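Local coordinates for capsular polysaccharide biosynthesis protein (Vibrio cholerae, PDB 1XPJ) that is of uncharacterised function but belongs to the haloacid dehalogenase-like hydrolase family and probably acts as a hydrolase, perhaps in capsular polysaccharide biosynthesis, at the interface of chains A and B. Sequence-based numbering; all coordinates share one arbitrary frame. Chains: chain A/B, hypothetical protein.

The interface of chains A and B. Residues chain A 4, 36, 102-103, 107, 112, 115, 119; chain B 95-97.
Strand 95-97 of chain B inserts between strands 3-6 and 101-102 of chain A, parallel to both, and its side chains B:Phe95 and B:Ile97 enter a pocket lined by chain A helices 27-38, 104-109 and 112-120. A:Val102 N donates to B:Tyr96 O at 2.9 Å, a nearly straight bond (173° at H) that ties the strand of chain B to its neighbour. B:Phe95 is held on both faces and around its rim. A:Leu4 CD2 sits over one face, 3.7 Å from the ring centroid and shifted toward the rim; A:Ile115 CG2 lies over the opposite face, 4.0 Å from the centroid and also off centre. CG between the backbone N and carbonyl carbon (chi1 59°) sets the B:Phe95 ring between these two side chains. A:Phe119 turns its CE2-CZ edge to B:Phe95, both atoms 3.7 Å from CB, with B:Phe95 CD2 in the plane of its ring, while A:Val102 CG2 touches CE1 of B:Phe95 at 3.8 Å. A:Phe107 CD1 lies in plane at the B:Phe95 edge, and A:Tyr36 CE2 adds a looser contact. B:Ile97 extends its CD1 methyl over the centre of the A:Phe107 ring, 3.5 Å from the centroid, and its CG1 packs on A:Val102 CG2. Repeated by the two-fold, the contact is consistent with strand exchange: each chain appears to complete part of its partner's apolar core, as in an intertwined dimer, though the structure alone does not show that this is the biological assembly.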
loop_
_atom_site.group_PDB
_atom_site.type_symbol
_atom_site.label_atom_id
_atom_site.label_comp_id
_atom_site.label_asym_id
_atom_site.label_seq_id
_atom_site.Cartn_x
_atom_site.Cartn_y
_atom_site.Cartn_z
ATOM N N LEU A 4 15.531 -2.872 -11.673
ATOM C CA LEU A 4 14.957 -1.844 -12.506
ATOM C C LEU A 4 13.501 -1.725 -12.111
ATOM O O LEU A 4 12.775 -2.733 -12.029
ATOM C CB LEU A 4 15.069 -2.180 -13.992
ATOM C CG LEU A 4 16.463 -2.387 -14.579
ATOM C CD1 LEU A 4 16.381 -2.610 -16.086
ATOM C CD2 LEU A 4 17.404 -1.210 -14.221
ATOM N N TYR A 36 19.513 -6.449 -19.508
ATOM C CA TYR A 36 19.695 -6.162 -18.089
ATOM C C TYR A 36 19.332 -7.350 -17.194
ATOM O O TYR A 36 20.018 -7.604 -16.198
ATOM C CB TYR A 36 18.924 -4.907 -17.661
ATOM C CG TYR A 36 19.666 -3.622 -17.961
ATOM C CD1 TYR A 36 19.729 -3.116 -19.271
ATOM C CD2 TYR A 36 20.296 -2.903 -16.944
ATOM C CE1 TYR A 36 20.400 -1.951 -19.558
ATOM C CE2 TYR A 36 20.973 -1.719 -17.229
ATOM C CZ TYR A 36 21.015 -1.253 -18.541
ATOM O OH TYR A 36 21.673 -0.098 -18.838
ATOM N N VAL A 102 15.715 7.496 -15.532
ATOM C CA VAL A 102 15.971 7.661 -16.949
ATOM C C VAL A 102 14.703 7.497 -17.770
ATOM O O VAL A 102 13.809 6.728 -17.420
ATOM C CB VAL A 102 17.094 6.706 -17.500
ATOM C CG1 VAL A 102 18.383 6.828 -16.663
ATOM C CG2 VAL A 102 16.609 5.258 -17.613
ATOM N N ARG A 103 14.635 8.244 -18.868
ATOM C CA ARG A 103 13.544 8.098 -19.815
ATOM C C ARG A 103 13.783 6.879 -20.721
ATOM O O ARG A 103 14.934 6.506 -20.945
ATOM C CB ARG A 103 13.363 9.394 -20.605
ATOM C CG ARG A 103 13.053 10.605 -19.702
ATOM C CD ARG A 103 12.852 11.941 -20.455
ATOM N NE ARG A 103 14.111 12.568 -20.854
ATOM C CZ ARG A 103 14.951 13.184 -20.026
ATOM N NH1 ARG A 103 14.677 13.273 -18.730
ATOM N NH2 ARG A 103 16.075 13.719 -20.497
ATOM N N PHE A 107 17.323 4.912 -21.877
ATOM C CA PHE A 107 17.562 3.530 -21.468
ATOM C C PHE A 107 17.869 2.620 -22.654
ATOM O O PHE A 107 18.651 1.675 -22.539
ATOM C CB PHE A 107 16.326 2.997 -20.724
ATOM C CG PHE A 107 16.384 1.517 -20.377
ATOM C CD1 PHE A 107 17.314 1.030 -19.457
ATOM C CD2 PHE A 107 15.480 0.616 -20.953
ATOM C CE1 PHE A 107 17.353 -0.346 -19.112
ATOM C CE2 PHE A 107 15.505 -0.757 -20.609
ATOM C CZ PHE A 107 16.446 -1.237 -19.692
ATOM N N LEU A 112 25.250 0.598 -19.568
ATOM C CA LEU A 112 25.275 0.737 -18.112
ATOM C C LEU A 112 26.270 1.796 -17.639
ATOM O O LEU A 112 25.919 2.637 -16.807
ATOM C CB LEU A 112 25.534 -0.615 -17.422
ATOM C CG LEU A 112 24.696 -0.990 -16.184
ATOM C CD1 LEU A 112 25.554 -1.707 -15.148
ATOM C CD2 LEU A 112 23.965 0.199 -15.539
ATOM N N ILE A 115 24.712 5.123 -18.323
ATOM C CA ILE A 115 23.624 5.431 -17.394
ATOM C C ILE A 115 24.222 5.879 -16.058
ATOM O O ILE A 115 23.784 6.874 -15.466
ATOM C CB ILE A 115 22.681 4.204 -17.174
ATOM C CG1 ILE A 115 22.067 3.703 -18.486
ATOM C CG2 ILE A 115 21.587 4.525 -16.159
ATOM C CD1 ILE A 115 21.023 4.607 -19.093
ATOM N N PHE A 119 23.981 9.693 -13.692
ATOM C CA PHE A 119 23.693 9.746 -12.272
ATOM C C PHE A 119 24.815 10.415 -11.503
ATOM O O PHE A 119 24.550 11.259 -10.649
ATOM C CB PHE A 119 23.441 8.326 -11.735
ATOM C CG PHE A 119 22.246 7.649 -12.352
ATOM C CD1 PHE A 119 21.197 8.401 -12.883
ATOM C CD2 PHE A 119 22.178 6.255 -12.419
ATOM C CE1 PHE A 119 20.086 7.781 -13.462
ATOM C CE2 PHE A 119 21.073 5.619 -12.987
ATOM C CZ PHE A 119 20.017 6.387 -13.513
ATOM N N PHE B 95 17.740 1.501 -10.770
ATOM C CA PHE B 95 17.148 2.765 -11.194
ATOM C C PHE B 95 15.735 2.636 -11.762
ATOM O O PHE B 95 15.212 1.522 -11.995
ATOM C CB PHE B 95 18.059 3.557 -12.159
ATOM C CG PHE B 95 18.428 2.821 -13.434
ATOM C CD1 PHE B 95 17.667 2.971 -14.585
ATOM C CD2 PHE B 95 19.562 2.017 -13.488
ATOM C CE1 PHE B 95 18.007 2.302 -15.771
ATOM C CE2 PHE B 95 19.928 1.348 -14.662
ATOM C CZ PHE B 95 19.160 1.493 -15.807
ATOM N N TYR B 96 15.149 3.807 -11.992
ATOM C CA TYR B 96 13.771 3.946 -12.406
ATOM C C TYR B 96 13.728 4.302 -13.894
ATOM O O TYR B 96 14.574 5.077 -14.359
ATOM C CB TYR B 96 13.120 5.019 -11.541
ATOM C CG TYR B 96 13.183 4.689 -10.056
ATOM C CD1 TYR B 96 12.147 3.998 -9.430
ATOM C CD2 TYR B 96 14.298 5.046 -9.283
ATOM C CE1 TYR B 96 12.212 3.674 -8.076
ATOM C CE2 TYR B 96 14.371 4.721 -7.936
ATOM C CZ TYR B 96 13.327 4.034 -7.340
ATOM O OH TYR B 96 13.391 3.720 -5.997
ATOM N N ILE B 97 12.792 3.691 -14.633
ATOM C CA ILE B 97 12.557 3.998 -16.044
ATOM C C ILE B 97 11.105 4.435 -16.212
ATOM O O ILE B 97 10.173 3.727 -15.767
ATOM C CB ILE B 97 12.859 2.783 -16.980
ATOM C CG1 ILE B 97 14.268 2.232 -16.726
ATOM C CG2 ILE B 97 12.681 3.186 -18.453
ATOM C CD1 ILE B 97 14.472 0.826 -17.218
#